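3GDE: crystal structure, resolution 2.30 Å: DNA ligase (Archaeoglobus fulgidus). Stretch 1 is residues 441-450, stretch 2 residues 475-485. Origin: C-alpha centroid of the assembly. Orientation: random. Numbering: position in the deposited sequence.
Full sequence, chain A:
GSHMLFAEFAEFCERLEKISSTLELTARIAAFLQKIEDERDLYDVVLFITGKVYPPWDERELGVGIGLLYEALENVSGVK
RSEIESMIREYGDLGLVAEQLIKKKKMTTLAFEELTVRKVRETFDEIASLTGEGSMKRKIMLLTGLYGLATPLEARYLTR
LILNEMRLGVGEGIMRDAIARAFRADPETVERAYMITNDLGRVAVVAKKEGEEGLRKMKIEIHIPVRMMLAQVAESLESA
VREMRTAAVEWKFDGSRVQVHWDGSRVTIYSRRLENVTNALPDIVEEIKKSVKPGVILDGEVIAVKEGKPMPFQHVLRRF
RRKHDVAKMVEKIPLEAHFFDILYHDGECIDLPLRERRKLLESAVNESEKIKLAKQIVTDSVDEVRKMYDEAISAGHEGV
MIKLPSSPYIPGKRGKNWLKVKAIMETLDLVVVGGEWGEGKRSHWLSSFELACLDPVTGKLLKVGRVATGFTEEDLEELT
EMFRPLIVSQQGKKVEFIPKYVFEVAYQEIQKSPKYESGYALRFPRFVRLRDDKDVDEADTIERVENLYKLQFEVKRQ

Stretch 1 (441-450) KRSHWLSSFE
Stretch 2 (475-485) DLEELTEMFRP

A single threonine hydroxyl ties strand to helix: Thr-480 OG1 (chi1 m) donates to Leu-476 O one turn back (2.6 Å) and accepts from Leu-446 N (2.9 Å, N-H...O angle 154°), the one hydrogen bond across the contact. Strand 446-450 crosses the helix of stretch 2 at 78°, with axes 8.3 Å apart at closest approach; the nearest CA atoms, Leu-446 and Thr-480, are 5.6 Å apart. Before the strand, a short 3-10 segment through His-444 closes with Trp-445 N to Arg-442 O (3.0 Å), while His-444 ND1 (chi1 p) donates to Lys-441 O (2.7 Å). Trp-445 (phi/psi -120/147, chi1 m, chi2 -34°) points toward the helix and lays one ring face over the backbone at Leu-476 C and Glu-477 N; its NE1 lies 3.0 Å from Glu-477 CG, a tight contact with a carbon. Leu-476 (m, t) points toward the strand and meets several neighbours: CB is 4.1 Å from Trp-445 CG, and CD2 is 3.3 Å from Leu-446 O and 4.0 Å from Phe-449 CE1, at that ring's edge. Phe-449 (-136/130, chi1 m, chi2 90°) also brings CZ to Leu-479 CD1 (4.0 Å) and CE2 to Phe-483 CE2 (3.6 Å); these two rings meet rim to rim, planes at 36°, centroids 5.8 Å apart. Leu-446 (m, t) starts sideways, yet CD1 reaches Phe-483 CB (3.7 Å). In all, 541 Å² is buried.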

# COMPACT_ATOMS: atom_id res chain seq x y z
N LYS A 441 20.22 -6.39 -30.57
CA LYS A 441 20.74 -5.18 -29.92
C LYS A 441 20.06 -4.95 -28.57
O LYS A 441 20.74 -4.75 -27.56
CB LYS A 441 20.62 -3.94 -30.81
CG LYS A 441 21.66 -3.82 -31.95
CD LYS A 441 23.12 -3.68 -31.47
CE LYS A 441 23.86 -5.02 -31.40
NZ LYS A 441 25.17 -4.94 -30.70
N ARG A 442 18.73 -5.01 -28.55
CA ARG A 442 17.91 -4.77 -27.34
C ARG A 442 18.11 -5.83 -26.24
O ARG A 442 17.42 -5.81 -25.21
CB ARG A 442 16.43 -4.64 -27.72
CG ARG A 442 16.17 -3.83 -29.00
CD ARG A 442 16.43 -2.34 -28.79
NE ARG A 442 15.22 -1.52 -28.87
CZ ARG A 442 14.26 -1.48 -27.95
NH1 ARG A 442 14.33 -2.23 -26.85
NH2 ARG A 442 13.20 -0.69 -28.13
N SER A 443 19.06 -6.74 -26.48
CA SER A 443 19.41 -7.85 -25.59
C SER A 443 19.78 -7.42 -24.17
O SER A 443 19.58 -8.17 -23.22
CB SER A 443 20.58 -8.62 -26.20
OG SER A 443 20.91 -9.76 -25.43
N HIS A 444 20.34 -6.21 -24.05
CA HIS A 444 20.78 -5.66 -22.76
C HIS A 444 19.63 -5.03 -21.95
O HIS A 444 19.85 -4.54 -20.84
CB HIS A 444 21.90 -4.64 -22.99
CG HIS A 444 21.48 -3.45 -23.81
ND1 HIS A 444 21.24 -3.53 -25.16
CD2 HIS A 444 21.26 -2.16 -23.46
CE1 HIS A 444 20.88 -2.34 -25.61
NE2 HIS A 444 20.89 -1.49 -24.60
N TRP A 445 18.43 -5.04 -22.51
CA TRP A 445 17.24 -4.54 -21.83
C TRP A 445 16.18 -5.62 -21.66
O TRP A 445 16.02 -6.49 -22.52
CB TRP A 445 16.59 -3.40 -22.61
CG TRP A 445 17.38 -2.14 -22.71
CD1 TRP A 445 18.22 -1.62 -21.77
CD2 TRP A 445 17.37 -1.21 -23.80
NE1 TRP A 445 18.76 -0.44 -22.22
CE2 TRP A 445 18.25 -0.16 -23.46
CE3 TRP A 445 16.71 -1.17 -25.04
CZ2 TRP A 445 18.49 0.93 -24.32
CZ3 TRP A 445 16.96 -0.09 -25.89
CH2 TRP A 445 17.84 0.94 -25.52
N LEU A 446 15.44 -5.53 -20.55
CA LEU A 446 14.16 -6.22 -20.44
C LEU A 446 13.20 -5.56 -21.42
O LEU A 446 13.18 -4.33 -21.54
CB LEU A 446 13.63 -6.13 -19.01
CG LEU A 446 14.45 -6.85 -17.94
CD1 LEU A 446 14.05 -6.31 -16.57
CD2 LEU A 446 14.27 -8.37 -18.01
N SER A 447 12.41 -6.36 -22.13
CA SER A 447 11.52 -5.83 -23.17
C SER A 447 10.04 -6.04 -22.84
O SER A 447 9.18 -5.31 -23.32
CB SER A 447 11.84 -6.46 -24.53
OG SER A 447 11.53 -7.84 -24.54
N SER A 448 9.78 -7.04 -21.99
CA SER A 448 8.44 -7.54 -21.69
C SER A 448 8.30 -7.83 -20.19
O SER A 448 9.26 -8.27 -19.56
CB SER A 448 8.24 -8.82 -22.48
OG SER A 448 6.91 -9.23 -22.42
N PHE A 449 7.11 -7.60 -19.63
CA PHE A 449 6.90 -7.67 -18.16
C PHE A 449 5.62 -8.41 -17.77
O PHE A 449 4.55 -8.14 -18.30
CB PHE A 449 6.88 -6.26 -17.54
CG PHE A 449 8.08 -5.43 -17.89
CD1 PHE A 449 8.07 -4.61 -19.02
CD2 PHE A 449 9.23 -5.47 -17.11
CE1 PHE A 449 9.19 -3.84 -19.37
CE2 PHE A 449 10.36 -4.70 -17.45
CZ PHE A 449 10.34 -3.89 -18.57
N GLU A 450 5.75 -9.35 -16.84
CA GLU A 450 4.62 -10.13 -16.33
C GLU A 450 3.95 -9.36 -15.20
O GLU A 450 4.64 -8.81 -14.33
CB GLU A 450 5.09 -11.49 -15.81
CG GLU A 450 5.71 -12.37 -16.86
CD GLU A 450 4.72 -12.77 -17.93
OE1 GLU A 450 4.99 -12.53 -19.13
OE2 GLU A 450 3.65 -13.31 -17.58
N ASP A 475 12.93 4.33 -20.68
CA ASP A 475 12.09 3.52 -19.78
C ASP A 475 12.71 2.15 -19.59
O ASP A 475 12.87 1.70 -18.46
CB ASP A 475 10.67 3.33 -20.32
CG ASP A 475 9.76 4.50 -20.02
OD1 ASP A 475 9.95 5.18 -18.99
OD2 ASP A 475 8.83 4.73 -20.81
N LEU A 476 13.04 1.48 -20.69
CA LEU A 476 13.63 0.13 -20.64
C LEU A 476 15.01 0.10 -19.99
O LEU A 476 15.34 -0.84 -19.29
CB LEU A 476 13.66 -0.52 -22.03
CG LEU A 476 12.30 -0.77 -22.70
CD1 LEU A 476 12.46 -1.41 -24.08
CD2 LEU A 476 11.37 -1.59 -21.80
N GLU A 477 15.81 1.14 -20.24
CA GLU A 477 17.11 1.29 -19.60
C GLU A 477 16.93 1.36 -18.09
O GLU A 477 17.57 0.61 -17.35
CB GLU A 477 17.81 2.58 -20.07
CG GLU A 477 18.57 2.47 -21.38
CD GLU A 477 18.88 3.82 -22.03
OE1 GLU A 477 19.25 4.78 -21.30
OE2 GLU A 477 18.77 3.92 -23.28
N GLU A 478 16.04 2.26 -17.66
CA GLU A 478 15.81 2.54 -16.25
C GLU A 478 15.20 1.35 -15.50
O GLU A 478 15.59 1.05 -14.38
CB GLU A 478 14.93 3.78 -16.09
CG GLU A 478 15.61 5.07 -16.56
CD GLU A 478 14.64 6.24 -16.75
OE1 GLU A 478 13.66 6.12 -17.53
OE2 GLU A 478 14.87 7.31 -16.12
N LEU A 479 14.26 0.66 -16.14
CA LEU A 479 13.54 -0.45 -15.53
C LEU A 479 14.41 -1.70 -15.42
O LEU A 479 14.26 -2.48 -14.47
CB LEU A 479 12.26 -0.77 -16.31
CG LEU A 479 11.15 0.28 -16.27
CD1 LEU A 479 10.08 -0.09 -17.27
CD2 LEU A 479 10.57 0.49 -14.86
N THR A 480 15.28 -1.89 -16.41
CA THR A 480 16.27 -2.96 -16.41
C THR A 480 17.24 -2.80 -15.23
O THR A 480 17.56 -3.77 -14.54
CB THR A 480 17.07 -3.02 -17.76
OG1 THR A 480 16.17 -3.31 -18.84
CG2 THR A 480 18.17 -4.09 -17.71
N GLU A 481 17.69 -1.57 -14.99
CA GLU A 481 18.63 -1.31 -13.91
C GLU A 481 18.00 -1.52 -12.53
O GLU A 481 18.67 -2.03 -11.63
CB GLU A 481 19.25 0.09 -14.01
CG GLU A 481 20.11 0.31 -15.26
CD GLU A 481 21.33 -0.61 -15.32
OE1 GLU A 481 21.36 -1.53 -16.19
OE2 GLU A 481 22.24 -0.42 -14.47
N MET A 482 16.73 -1.17 -12.38
CA MET A 482 16.06 -1.37 -11.10
C MET A 482 15.56 -2.79 -10.85
O MET A 482 15.33 -3.17 -9.71
CB MET A 482 14.98 -0.32 -10.85
CG MET A 482 13.66 -0.51 -11.59
SD MET A 482 12.57 0.88 -11.19
CE MET A 482 13.31 2.18 -12.18
N PHE A 483 15.43 -3.59 -11.92
CA PHE A 483 14.94 -4.97 -11.83
C PHE A 483 16.01 -6.02 -11.72
O PHE A 483 15.79 -7.08 -11.14
CB PHE A 483 14.13 -5.32 -13.05
CG PHE A 483 12.69 -5.04 -12.92
CD1 PHE A 483 12.03 -5.32 -11.73
CD2 PHE A 483 11.98 -4.54 -14.00
CE1 PHE A 483 10.69 -5.07 -11.61
CE2 PHE A 483 10.64 -4.30 -13.91
CZ PHE A 483 9.98 -4.55 -12.70
N ARG A 484 17.15 -5.74 -12.36
CA ARG A 484 18.29 -6.64 -12.38
C ARG A 484 18.61 -7.28 -11.01
O ARG A 484 18.69 -8.50 -10.93
CB ARG A 484 19.52 -5.95 -13.00
CG ARG A 484 20.69 -6.89 -13.26
CD ARG A 484 21.84 -6.20 -13.98
NE ARG A 484 21.83 -6.49 -15.42
CZ ARG A 484 21.72 -5.59 -16.39
NH1 ARG A 484 21.61 -4.29 -16.10
NH2 ARG A 484 21.72 -5.98 -17.65
N PRO A 485 18.77 -6.46 -9.94
CA PRO A 485 19.10 -7.03 -8.61
C PRO A 485 18.04 -7.99 -8.06
O PRO A 485 18.34 -8.83 -7.22
CB PRO A 485 19.17 -5.80 -7.70
CG PRO A 485 19.36 -4.65 -8.62
CD PRO A 485 18.66 -4.99 -9.88